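Local structure of UDP-glucose 6-dehydrogenase (Pyrobaculum islandicum, 3VTF) at residues I67-L72 and G180-D185; G333-V338 and Q400-I405; R368-D373 and S387-E392; H372-M377 and P411-L416; V404-A409 and K421-G426. The protein probably catalyses the NAD(+)-dependent, two-step oxidation of UDP-glucose to UDP-glucuronate, and is seen with UDP-glucose bound between its two alpha/beta domains. One frame throughout, in Å; residues are numbered along the deposited sequence.

Contact 1 of 5, residues I67-L72 and G180-D185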
# COMPACT_ATOMS: atom_id res chain seq x y z
N ILE A 67 12.97 -29.92 4.65
CA ILE A 67 12.86 -28.47 4.96
C ILE A 67 11.84 -28.38 6.03
O ILE A 67 10.99 -29.28 6.15
CB ILE A 67 12.38 -27.60 3.72
CG1 ILE A 67 11.05 -28.12 3.11
CG2 ILE A 67 13.51 -27.48 2.70
CD1 ILE A 67 10.27 -27.06 2.31
N TYR A 68 11.88 -27.32 6.83
CA TYR A 68 10.92 -27.23 7.89
C TYR A 68 9.73 -26.43 7.48
O TYR A 68 9.89 -25.26 7.14
CB TYR A 68 11.54 -26.60 9.15
CG TYR A 68 10.50 -26.31 10.14
CD1 TYR A 68 9.78 -27.37 10.78
CD2 TYR A 68 10.15 -24.98 10.46
CE1 TYR A 68 8.79 -27.09 11.71
CE2 TYR A 68 9.15 -24.72 11.38
CZ TYR A 68 8.51 -25.78 12.01
OH TYR A 68 7.54 -25.48 12.86
N GLU A 69 8.54 -26.99 7.60
CA GLU A 69 7.33 -26.25 7.27
C GLU A 69 6.22 -26.84 8.13
O GLU A 69 6.00 -28.07 8.08
CB GLU A 69 7.00 -26.46 5.77
CG GLU A 69 5.75 -25.75 5.26
CD GLU A 69 5.73 -24.23 5.43
OE1 GLU A 69 6.68 -23.49 5.10
OE2 GLU A 69 4.70 -23.69 5.82
N PRO A 70 5.53 -26.01 8.91
CA PRO A 70 4.56 -26.50 9.90
C PRO A 70 3.51 -27.42 9.28
O PRO A 70 2.83 -27.02 8.28
CB PRO A 70 3.90 -25.20 10.41
CG PRO A 70 5.01 -24.18 10.32
CD PRO A 70 5.80 -24.56 9.07
N GLY A 71 3.40 -28.65 9.81
CA GLY A 71 2.37 -29.61 9.30
C GLY A 71 2.80 -30.39 8.03
O GLY A 71 2.07 -31.27 7.59
N LEU A 72 4.00 -30.15 7.49
CA LEU A 72 4.40 -30.81 6.29
C LEU A 72 4.71 -32.28 6.48
O LEU A 72 4.42 -33.09 5.63
CB LEU A 72 5.61 -30.10 5.64
CG LEU A 72 6.19 -30.67 4.34
CD1 LEU A 72 5.06 -30.86 3.32
CD2 LEU A 72 7.32 -29.74 3.84
N GLY A 180 6.08 -20.95 6.35
CA GLY A 180 5.47 -20.90 7.67
C GLY A 180 4.01 -21.12 7.71
O GLY A 180 3.50 -21.66 8.68
N SER A 181 3.29 -20.77 6.65
CA SER A 181 1.87 -21.16 6.57
C SER A 181 1.52 -21.74 5.14
O SER A 181 0.48 -21.48 4.63
CB SER A 181 1.00 -19.98 6.92
OG SER A 181 1.33 -18.83 6.13
N ALA A 182 2.45 -22.45 4.51
CA ALA A 182 2.28 -22.75 3.08
C ALA A 182 1.09 -23.72 2.86
O ALA A 182 0.35 -23.63 1.89
CB ALA A 182 3.57 -23.38 2.61
N LEU A 183 0.95 -24.71 3.74
CA LEU A 183 -0.17 -25.70 3.57
C LEU A 183 -1.50 -25.03 3.72
O LEU A 183 -2.42 -25.22 2.90
CB LEU A 183 -0.08 -26.86 4.57
CG LEU A 183 0.95 -27.88 4.20
CD1 LEU A 183 1.08 -28.69 5.48
CD2 LEU A 183 0.43 -28.76 3.02
N GLU A 184 -1.65 -24.20 4.76
CA GLU A 184 -2.89 -23.45 4.82
C GLU A 184 -3.12 -22.55 3.59
O GLU A 184 -4.24 -22.47 3.06
CB GLU A 184 -2.91 -22.56 6.08
CG GLU A 184 -4.05 -21.54 6.14
CD GLU A 184 -3.97 -20.68 7.42
OE1 GLU A 184 -3.14 -21.00 8.30
OE2 GLU A 184 -4.72 -19.68 7.54
N ASP A 185 -2.08 -21.86 3.11
CA ASP A 185 -2.28 -20.99 1.93
C ASP A 185 -2.55 -21.81 0.70
O ASP A 185 -3.15 -21.27 -0.27
CB ASP A 185 -0.95 -20.18 1.68
CG ASP A 185 -0.68 -19.20 2.84
OD1 ASP A 185 -1.69 -18.84 3.49
OD2 ASP A 185 0.48 -18.79 3.06
O HOH W 1 2.50 -24.99 6.38

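Contact 2 of 5, residues G333-V338 and Q400-I405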
# COMPACT_ATOMS: atom_id res chain seq x y z
N GLY A 333 35.90 -4.63 19.73
CA GLY A 333 36.17 -5.43 20.92
C GLY A 333 34.96 -5.60 21.79
O GLY A 333 35.02 -6.30 22.80
N ARG A 334 33.82 -5.00 21.41
CA ARG A 334 32.68 -5.02 22.33
C ARG A 334 31.89 -6.31 22.15
O ARG A 334 31.88 -6.87 21.09
CB ARG A 334 31.83 -3.76 22.11
CG ARG A 334 31.42 -3.08 23.38
CD ARG A 334 32.59 -2.52 24.17
NE ARG A 334 33.02 -1.30 23.49
CZ ARG A 334 32.54 -0.09 23.77
NH1 ARG A 334 31.62 0.02 24.71
NH2 ARG A 334 32.98 0.98 23.07
N HIS A 335 31.25 -6.78 23.19
CA HIS A 335 30.55 -8.02 23.18
C HIS A 335 29.12 -7.67 22.83
O HIS A 335 28.43 -7.06 23.63
CB HIS A 335 30.59 -8.64 24.60
CG HIS A 335 31.88 -9.38 24.93
ND1 HIS A 335 33.05 -8.76 25.17
CD2 HIS A 335 32.12 -10.74 25.09
CE1 HIS A 335 34.00 -9.68 25.45
NE2 HIS A 335 33.43 -10.89 25.39
N VAL A 336 28.63 -8.15 21.69
CA VAL A 336 27.28 -7.76 21.15
C VAL A 336 26.54 -9.00 20.64
O VAL A 336 27.15 -9.85 20.02
CB VAL A 336 27.44 -6.76 19.97
CG1 VAL A 336 26.08 -6.49 19.37
CG2 VAL A 336 28.22 -5.48 20.43
N GLY A 337 25.26 -9.12 20.97
CA GLY A 337 24.47 -10.26 20.53
C GLY A 337 23.48 -9.93 19.42
O GLY A 337 22.97 -8.79 19.29
N VAL A 338 23.11 -10.96 18.66
CA VAL A 338 22.01 -10.84 17.76
C VAL A 338 21.05 -11.90 18.15
O VAL A 338 21.38 -13.09 18.05
CB VAL A 338 22.45 -11.04 16.28
CG1 VAL A 338 21.24 -11.03 15.34
CG2 VAL A 338 23.54 -10.07 15.92
N GLN A 400 25.58 -12.39 28.69
CA GLN A 400 26.97 -12.26 28.23
C GLN A 400 27.32 -11.02 27.41
O GLN A 400 28.51 -10.77 27.18
CB GLN A 400 27.31 -13.44 27.33
CG GLN A 400 28.24 -14.45 27.94
CD GLN A 400 28.75 -15.42 26.87
OE1 GLN A 400 27.99 -16.27 26.40
NE2 GLN A 400 30.03 -15.27 26.47
N VAL A 401 26.34 -10.33 26.84
CA VAL A 401 26.71 -9.21 25.93
C VAL A 401 26.45 -7.86 26.58
O VAL A 401 25.61 -7.74 27.46
CB VAL A 401 25.96 -9.30 24.56
CG1 VAL A 401 26.32 -10.58 23.83
CG2 VAL A 401 24.45 -9.27 24.75
N GLU A 402 27.12 -6.82 26.12
CA GLU A 402 26.80 -5.45 26.56
C GLU A 402 25.56 -4.87 25.81
O GLU A 402 24.66 -4.25 26.41
CB GLU A 402 28.00 -4.55 26.31
CG GLU A 402 29.31 -5.29 26.65
CD GLU A 402 30.53 -4.47 26.32
OE1 GLU A 402 30.47 -3.22 26.48
OE2 GLU A 402 31.53 -5.07 25.85
N GLY A 403 25.51 -5.15 24.50
CA GLY A 403 24.44 -4.63 23.62
C GLY A 403 23.85 -5.74 22.77
O GLY A 403 24.45 -6.80 22.53
N VAL A 404 22.61 -5.58 22.37
CA VAL A 404 21.97 -6.64 21.61
C VAL A 404 21.05 -6.00 20.51
O VAL A 404 20.47 -4.92 20.67
CB VAL A 404 21.21 -7.64 22.54
CG1 VAL A 404 19.96 -7.00 23.09
CG2 VAL A 404 20.73 -8.85 21.77
N ILE A 405 20.93 -6.69 19.40
CA ILE A 405 19.98 -6.27 18.35
C ILE A 405 19.06 -7.43 18.17
O ILE A 405 19.55 -8.58 17.95
CB ILE A 405 20.73 -5.98 17.00
CG1 ILE A 405 21.57 -4.71 17.12
CG2 ILE A 405 19.71 -5.82 15.87
CD1 ILE A 405 22.59 -4.41 15.98

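Contact 3 of 5, residues R368-D373 and S387-E392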
# COMPACT_ATOMS: atom_id res chain seq x y z
N ARG A 368 32.79 -8.49 18.92
CA ARG A 368 32.75 -9.90 19.24
C ARG A 368 31.28 -10.23 19.27
O ARG A 368 30.56 -9.80 20.19
CB ARG A 368 33.36 -10.21 20.62
CG ARG A 368 34.68 -9.52 20.94
CD ARG A 368 35.16 -10.02 22.30
NE ARG A 368 36.60 -9.87 22.51
CZ ARG A 368 37.32 -10.59 23.39
NH1 ARG A 368 36.76 -11.52 24.16
NH2 ARG A 368 38.63 -10.38 23.50
N VAL A 369 30.84 -11.02 18.29
CA VAL A 369 29.40 -11.30 18.04
C VAL A 369 28.93 -12.65 18.54
O VAL A 369 29.50 -13.72 18.23
CB VAL A 369 29.13 -11.23 16.52
CG1 VAL A 369 27.67 -11.54 16.18
CG2 VAL A 369 29.49 -9.87 16.03
N TYR A 370 27.85 -12.60 19.30
CA TYR A 370 27.15 -13.76 19.78
C TYR A 370 25.83 -13.78 19.06
O TYR A 370 25.21 -12.70 18.86
CB TYR A 370 26.89 -13.63 21.28
CG TYR A 370 28.17 -13.50 22.04
CD1 TYR A 370 28.67 -14.60 22.80
CD2 TYR A 370 28.90 -12.31 22.01
CE1 TYR A 370 29.90 -14.48 23.50
CE2 TYR A 370 30.10 -12.17 22.70
CZ TYR A 370 30.60 -13.25 23.44
OH TYR A 370 31.77 -13.02 24.12
N VAL A 371 25.36 -14.96 18.72
CA VAL A 371 24.06 -15.09 18.07
C VAL A 371 23.22 -16.20 18.69
O VAL A 371 23.75 -17.13 19.25
CB VAL A 371 24.20 -15.36 16.55
CG1 VAL A 371 25.06 -14.30 15.90
CG2 VAL A 371 24.75 -16.75 16.30
N HIS A 372 21.91 -16.08 18.58
CA HIS A 372 21.00 -17.14 18.91
C HIS A 372 19.84 -17.20 17.96
O HIS A 372 19.42 -16.17 17.44
CB HIS A 372 20.45 -16.98 20.33
CG HIS A 372 19.33 -17.93 20.65
ND1 HIS A 372 18.06 -17.62 20.47
CD2 HIS A 372 19.35 -19.23 21.14
CE1 HIS A 372 17.29 -18.65 20.83
NE2 HIS A 372 18.08 -19.63 21.24
N ASP A 373 19.31 -18.39 17.72
CA ASP A 373 18.00 -18.54 17.10
C ASP A 373 17.39 -19.83 17.60
O ASP A 373 18.09 -20.78 17.79
CB ASP A 373 18.12 -18.58 15.57
CG ASP A 373 16.78 -18.50 14.88
OD1 ASP A 373 16.36 -17.40 14.53
OD2 ASP A 373 16.14 -19.54 14.71
N SER A 387 32.92 -17.46 12.62
CA SER A 387 33.14 -16.03 12.85
C SER A 387 32.27 -15.47 14.04
O SER A 387 32.58 -14.40 14.61
CB SER A 387 32.95 -15.23 11.58
OG SER A 387 31.57 -15.19 11.22
N VAL A 388 31.26 -16.21 14.47
CA VAL A 388 30.48 -15.79 15.67
C VAL A 388 30.44 -16.93 16.69
O VAL A 388 30.63 -18.10 16.32
CB VAL A 388 29.05 -15.35 15.25
CG1 VAL A 388 29.15 -14.30 14.14
CG2 VAL A 388 28.27 -16.52 14.74
N THR A 389 30.12 -16.61 17.94
CA THR A 389 29.76 -17.61 18.92
C THR A 389 28.28 -17.89 18.86
O THR A 389 27.45 -16.95 18.91
CB THR A 389 30.16 -17.16 20.37
OG1 THR A 389 31.51 -16.68 20.34
CG2 THR A 389 29.96 -18.28 21.44
N TYR A 390 27.95 -19.18 18.78
CA TYR A 390 26.58 -19.63 18.82
C TYR A 390 26.16 -19.95 20.27
O TYR A 390 26.74 -20.83 20.89
CB TYR A 390 26.40 -20.85 17.93
CG TYR A 390 26.83 -20.55 16.55
CD1 TYR A 390 28.14 -20.63 16.20
CD2 TYR A 390 25.90 -20.09 15.59
CE1 TYR A 390 28.57 -20.31 14.90
CE2 TYR A 390 26.30 -19.74 14.29
CZ TYR A 390 27.63 -19.88 13.94
OH TYR A 390 28.08 -19.52 12.68
N VAL A 391 25.11 -19.29 20.78
CA VAL A 391 24.65 -19.48 22.15
C VAL A 391 23.34 -20.26 22.21
O VAL A 391 22.33 -19.89 21.61
CB VAL A 391 24.54 -18.11 22.88
CG1 VAL A 391 24.08 -18.28 24.32
CG2 VAL A 391 25.87 -17.42 22.86
N GLU A 392 23.31 -21.35 22.96
CA GLU A 392 22.10 -22.16 22.96
C GLU A 392 20.93 -21.49 23.69
O GLU A 392 19.77 -21.74 23.38
CB GLU A 392 22.38 -23.58 23.57
CG GLU A 392 23.63 -24.22 22.96
CD GLU A 392 23.51 -24.46 21.43
OE1 GLU A 392 22.41 -24.82 20.97
OE2 GLU A 392 24.50 -24.26 20.65
O HOH W 2 32.33 -14.50 19.27

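Contact 4 of 5, residues H372-M377 and P411-L416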
# COMPACT_ATOMS: atom_id res chain seq x y z
N HIS A 372 21.91 -16.08 18.58
CA HIS A 372 21.00 -17.14 18.91
C HIS A 372 19.84 -17.20 17.96
O HIS A 372 19.42 -16.17 17.44
CB HIS A 372 20.45 -16.98 20.33
CG HIS A 372 19.33 -17.93 20.65
ND1 HIS A 372 18.06 -17.62 20.47
CD2 HIS A 372 19.35 -19.23 21.14
CE1 HIS A 372 17.29 -18.65 20.83
NE2 HIS A 372 18.08 -19.63 21.24
N ASP A 373 19.31 -18.39 17.72
CA ASP A 373 18.00 -18.54 17.10
C ASP A 373 17.39 -19.83 17.60
O ASP A 373 18.09 -20.78 17.79
CB ASP A 373 18.12 -18.58 15.57
CG ASP A 373 16.78 -18.50 14.88
OD1 ASP A 373 16.36 -17.40 14.53
OD2 ASP A 373 16.14 -19.54 14.71
N PRO A 374 16.09 -19.89 17.81
CA PRO A 374 15.60 -21.20 18.27
C PRO A 374 15.71 -22.33 17.23
O PRO A 374 15.69 -23.50 17.63
CB PRO A 374 14.10 -20.94 18.55
CG PRO A 374 14.06 -19.42 18.86
CD PRO A 374 15.01 -18.89 17.77
N MET A 375 15.74 -22.02 15.92
CA MET A 375 15.84 -23.09 14.91
C MET A 375 16.98 -22.95 13.91
O MET A 375 17.49 -23.93 13.42
CB MET A 375 14.56 -23.24 14.15
CG MET A 375 13.39 -23.65 15.01
SD MET A 375 11.97 -23.77 13.93
CE MET A 375 12.37 -25.35 13.11
N ALA A 376 17.41 -21.74 13.59
CA ALA A 376 18.18 -21.57 12.34
C ALA A 376 19.69 -21.61 12.54
O ALA A 376 20.43 -21.19 11.67
CB ALA A 376 17.75 -20.23 11.65
N MET A 377 20.17 -22.08 13.70
CA MET A 377 21.60 -21.80 13.98
C MET A 377 22.48 -22.68 13.12
O MET A 377 23.57 -22.28 12.74
CB MET A 377 21.93 -21.95 15.47
CG MET A 377 21.36 -20.80 16.31
SD MET A 377 21.88 -20.82 18.07
CE MET A 377 23.47 -20.23 17.72
N PRO A 411 8.55 -15.78 19.43
CA PRO A 411 7.72 -15.62 20.64
C PRO A 411 8.50 -15.82 21.93
O PRO A 411 8.25 -15.04 22.90
CB PRO A 411 6.58 -16.66 20.44
CG PRO A 411 6.47 -16.77 18.92
CD PRO A 411 7.91 -16.70 18.45
N GLN A 412 9.48 -16.74 21.97
CA GLN A 412 10.22 -16.87 23.23
C GLN A 412 11.02 -15.62 23.63
O GLN A 412 11.52 -15.48 24.77
CB GLN A 412 11.15 -18.08 23.21
CG GLN A 412 12.42 -17.98 22.36
CD GLN A 412 13.03 -19.38 22.11
OE1 GLN A 412 12.34 -20.25 21.54
NE2 GLN A 412 14.28 -19.60 22.52
N TYR A 413 11.24 -14.72 22.69
CA TYR A 413 11.97 -13.49 22.98
C TYR A 413 11.18 -12.50 23.84
O TYR A 413 11.73 -11.66 24.50
CB TYR A 413 12.55 -12.84 21.71
CG TYR A 413 13.64 -13.65 21.04
CD1 TYR A 413 14.24 -14.71 21.68
CD2 TYR A 413 14.06 -13.34 19.76
CE1 TYR A 413 15.23 -15.44 21.07
CE2 TYR A 413 15.05 -14.07 19.15
CZ TYR A 413 15.62 -15.11 19.80
OH TYR A 413 16.59 -15.82 19.18
N GLU A 414 9.86 -12.58 23.76
CA GLU A 414 8.99 -11.68 24.48
C GLU A 414 9.10 -11.84 26.00
O GLU A 414 8.74 -10.96 26.75
CB GLU A 414 7.56 -11.80 23.98
CG GLU A 414 7.28 -10.91 22.79
CD GLU A 414 6.99 -9.47 23.17
OE1 GLU A 414 7.37 -9.02 24.30
OE2 GLU A 414 6.38 -8.78 22.34
N GLY A 415 9.54 -13.01 26.43
CA GLY A 415 9.63 -13.32 27.83
C GLY A 415 11.00 -13.21 28.45
O GLY A 415 11.19 -13.67 29.56
N LEU A 416 11.96 -12.65 27.73
CA LEU A 416 13.30 -12.60 28.27
C LEU A 416 13.52 -11.40 29.25
O LEU A 416 12.69 -10.46 29.29
CB LEU A 416 14.34 -12.52 27.12
CG LEU A 416 14.41 -13.67 26.09
CD1 LEU A 416 15.48 -13.34 25.02
CD2 LEU A 416 14.84 -14.94 26.86

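Contact 5 of 5, residues V404-A409 and K421-G426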
# COMPACT_ATOMS: atom_id res chain seq x y z
N VAL A 404 22.61 -5.58 22.37
CA VAL A 404 21.97 -6.64 21.61
C VAL A 404 21.05 -6.00 20.51
O VAL A 404 20.47 -4.92 20.67
CB VAL A 404 21.21 -7.64 22.54
CG1 VAL A 404 19.96 -7.00 23.09
CG2 VAL A 404 20.73 -8.85 21.77
N ILE A 405 20.93 -6.69 19.40
CA ILE A 405 19.98 -6.27 18.35
C ILE A 405 19.06 -7.43 18.17
O ILE A 405 19.55 -8.58 17.95
CB ILE A 405 20.73 -5.98 17.00
CG1 ILE A 405 21.57 -4.71 17.12
CG2 ILE A 405 19.71 -5.82 15.87
CD1 ILE A 405 22.59 -4.41 15.98
N ILE A 406 17.78 -7.15 18.29
CA ILE A 406 16.72 -8.13 18.12
C ILE A 406 16.36 -8.13 16.63
O ILE A 406 15.87 -7.12 16.15
CB ILE A 406 15.48 -7.75 18.95
CG1 ILE A 406 15.84 -7.61 20.49
CG2 ILE A 406 14.36 -8.80 18.72
CD1 ILE A 406 14.57 -7.24 21.32
N ALA A 407 16.58 -9.25 15.94
CA ALA A 407 16.42 -9.29 14.48
C ALA A 407 15.30 -10.21 13.99
O ALA A 407 14.85 -10.07 12.86
CB ALA A 407 17.80 -9.66 13.81
N THR A 408 14.75 -11.07 14.86
CA THR A 408 13.57 -11.85 14.51
C THR A 408 12.73 -12.01 15.79
O THR A 408 13.25 -12.32 16.82
CB THR A 408 13.98 -13.28 14.11
OG1 THR A 408 15.03 -13.25 13.15
CG2 THR A 408 12.77 -14.08 13.52
N ALA A 409 11.47 -11.66 15.72
CA ALA A 409 10.61 -11.65 16.93
C ALA A 409 10.12 -13.08 17.20
O ALA A 409 8.97 -13.36 17.03
CB ALA A 409 9.43 -10.73 16.72
N LYS A 421 20.30 -3.91 29.97
CA LYS A 421 21.00 -4.12 28.69
C LYS A 421 20.76 -2.92 27.76
O LYS A 421 19.84 -2.14 27.96
CB LYS A 421 20.54 -5.42 28.04
CG LYS A 421 20.90 -6.69 28.85
CD LYS A 421 22.39 -6.93 29.00
CE LYS A 421 22.60 -7.99 30.04
NZ LYS A 421 24.07 -8.19 30.11
N VAL A 422 21.61 -2.80 26.74
CA VAL A 422 21.43 -1.83 25.66
C VAL A 422 20.81 -2.63 24.49
O VAL A 422 21.42 -3.58 24.04
CB VAL A 422 22.77 -1.24 25.23
CG1 VAL A 422 22.53 -0.28 24.03
CG2 VAL A 422 23.40 -0.52 26.46
N VAL A 423 19.59 -2.27 24.08
CA VAL A 423 18.88 -3.08 23.12
C VAL A 423 18.52 -2.14 21.97
O VAL A 423 17.90 -1.08 22.18
CB VAL A 423 17.58 -3.62 23.71
CG1 VAL A 423 16.72 -4.36 22.68
CG2 VAL A 423 17.86 -4.51 24.92
N VAL A 424 18.84 -2.60 20.76
CA VAL A 424 18.34 -1.96 19.51
C VAL A 424 17.32 -2.98 19.01
O VAL A 424 17.68 -4.13 18.67
CB VAL A 424 19.50 -1.75 18.51
CG1 VAL A 424 18.97 -1.39 17.14
CG2 VAL A 424 20.46 -0.64 19.02
N ASP A 425 16.05 -2.60 19.07
CA ASP A 425 14.97 -3.52 18.76
C ASP A 425 14.59 -3.42 17.28
O ASP A 425 14.07 -2.34 16.79
CB ASP A 425 13.75 -3.11 19.59
CG ASP A 425 12.60 -4.06 19.44
OD1 ASP A 425 12.69 -5.02 18.65
OD2 ASP A 425 11.56 -3.85 20.12
N GLY A 426 14.83 -4.50 16.54
CA GLY A 426 14.54 -4.42 15.08
C GLY A 426 13.24 -4.95 14.67
O GLY A 426 12.94 -4.94 13.48

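Contact 1 of 5, residues I67-L72 and G180-D185
Glu69 reaches from the loop between helices 54-61 and 72-81 to the backbone at the start of helix 182-187. With CG anti to the backbone N (chi1 180°) and the chain bent at chi2, its carboxylate lies against Gly180 and Ala182. Glu69 OE1 accepts from Gly180 N at 2.9 Å on the syn side, close to the carboxylate plane. Glu69 OE2 accepts from Ala182 N, also 2.9 Å away and nearly straight at hydrogen, but this donor comes from above the plane. The same OE2 receives a water, 2.6 Å off, which also donates to Pro70 O and accepts from Leu183 N. Next, Pro70 brings CG to 3.4 Å from Gly180 O. At Gly71, inside the type II turn from Glu69 to Leu72, the backbone meets the CD1 branch of Leu183, 3.5 Å from Gly71 O; the same methyl comes near Leu72 N. Ser181 holds the N-cap position of helix 182-187 without a capping bond from its own side chain. A carboxylate from a distant loop thus engages one amide just before the helix and one in its first turn, where the helix dipole would probably favour a negative charge; Gly180 directly follows the UDP-glucose-binding residue Glu179.

Contact 2 of 5, residues G333-V338 and Q400-I405
His335 O takes the 2.8 Å hydrogen bond from Glu402 N, and the Glu402 side chain returns the bond: its OE2 accepts from His335 N at 3.2 Å, from above the carboxylate plane. CG of Glu402 stands anti to its own carbonyl carbon (chi1 -39°) and the chain runs extended, which carries the carboxylate back across the start of strand 335-339. There it crosses the Arg334 chain at about a right angle, against CG and CD. Glu402 OE1 lies at the guanidinium edge, 3.9 Å from Arg334 NH1, a long salt bridge; NH1 also bonds to Leu328 O. A leucine in place of Glu402 would probably leave His335 N without this acceptor and Arg334 without its nearby countercharge. Beyond this point the segments become neighbouring parallel strands, first beside fourth, in the Rossmann-like sheet of the UDP-binding domain. Gly337 N donates to Gly403 O, and Gly337 O accepts from Ile405 N, both at 2.9 Å. Over the glycine, Val401 sets CG1 3.4 Å from Gly337 N, while Val404 CG2 lies 3.3 Å from Gly337 O. Val336, Val338 and Ile405 point to the other face, toward helices 354-364 and 304-328.

Contact 3 of 5, residues R368-D373 and S387-E392
The Tyr370 ring meets Val391 at its edge, Tyr370 CD1 lying 4.0 Å from Val391 CG2 near the ring plane, and runs beside Thr389, the two side chains pointing the same way with CD1 3.8 Å from Thr389 CB. The Tyr390 ring carries Val388 CG2 over one face, offset toward the rim, while Val371 CG2 approaches its CD2 obliquely at 3.6 Å; Arg381 makes a cation-pi contact with the same ring, whose hydroxyl bonds to Gly385 O. The His372 ring turns an edge to the backbone: its CD2 is 3.1 Å from Val391 O, which lies in the ring plane. CG anti to the backbone N (chi1 171°) swings this imidazole toward the neighbouring strand, and its ND1 is bonded to Tyr413 OH.

Between these groups the two backbones pair in parallel. Thr389 N donates to Val369 O, Val371 N to Thr389 O at 2.9 Å, and Val391 N to Val371 O. A water donates to Val369 O and lies 2.6 Å from Thr389 OG1, joining the strand to the exposed Thr389 side chain. Val388 bridges two valines of strand 368-372: its CG1 meets Val369 CG1 at 3.7 Å, and its CG2 lies against Val371.

These are the two strands of a beta-alpha-beta unit whose connection is helix 377-384, with 389-390 at the outer border of the six-stranded sheet within this chain. Met377 and Leu384 of that helix pack on Tyr390, Leu363 of helix 354-364 touches Val369 and Val388, and helix 394-400 lies against Tyr370, His372 and Val391.

Contact 4 of 5, residues H372-M377 and P411-L416
A hydrogen bond of 2.7 Å between His372 ND1 and Tyr413 OH joins two rings that meet rim to rim, neither lying over the other. Their planes are 57° apart and their centroids 5.7 Å, and each ring receives its partner at the edge, near its own plane. Either atom could be the donor. Tyr413 CG, anti to the carbonyl carbon (chi1 -67°), sends the phenol out toward the end of strand 368-372, where Tyr413 OH also lies 3.7 Å from Pro374 CD. The Gln412 amide slides past the proline in the opposite direction, placing OE1 3.3 Å from Pro374 CG, while NE2 comes to 3.6 Å from His372 CE1 at the edge of the imidazole. After the strand, Asp373 OD2 accepts from Met375 N and from Ala376 N, both at 2.8 Å, an Asx turn through the first and an Asx motif through the second, leading into helix 377-384; OD1 is bonded by Trp410 NE1. A leucine in place of His372 would probably leave the buried Tyr413 hydroxyl without its imidazole mate and the phenol freer to shift. At the end of strand 368-372, a buried hydroxyl and a buried imidazole nitrogen thus satisfy each other.

Contact 5 of 5, residues V404-A409 and K421-G426
Val404 holds CG1 between its backbone N and carbonyl carbon (chi1 73°), which turns this methyl to Val423 CG2, 3.7 Å away; the two valines lie side by side, pointing the same way. Ile406, with CG1 anti to its carbonyl carbon (chi1 -57°) and the chain extended to CD1, reaches back along the same face to Val423 CG1 at 3.8 Å. On the opposite face Ile405 CG1 runs alongside Val424 CB at 3.9 Å.

The backbones form a parallel ladder, the segment axes 25° apart. Val404 N donates to Val422 O and Val404 O accepts from Val424 N at 2.8 Å. Ile406 repeats the pattern: its N donates to Val424 O, and its O accepts from Gly426 N at 2.8 Å. This pairing sets 422-425 beside 403-406 as the fifth strand of the 3-2-1-4-5-6 order, and no regular helix lies in the eleven residues that connect the two segments. Val422 and Val424 face helix 304-328, whereas Val404 packs on Leu397 and Leu398 of helix 394-400.

Asp425 brings OD1 to 3.9 Å from Ile406 CD1, but its polar bonds lie elsewhere: OD2 with Tyr438 OH and Val429 N, OD1 with Arg427 N. Arg427, which binds UDP-glucose, directly follows Gly426 and also bonds through NE to Ala407 O.

Overall arrangement
From the N terminus, contact 1 comes first, closing a 107-residue loop within the NAD-binding domain before any of the others opens. The remaining four lie in the UDP-binding region. Contact 2 joins strands 335-339 and 403-406, and contact 3, between 368-372 and 389-390, is nested inside the loop it closes. Contact 4 starts from the same 372-373 stretch as contact 3 and crosses both contact 2 and contact 5. Contact 5 begins on strand 403-406, where contact 2 ends, and extends the sheet to 422-425. Contacts 2, 3 and 5 all lie in one parallel sheet, while contact 4 ties loops beyond its strands. Tyr68 packing on Met375 links contacts 1 and 4 across the two domains.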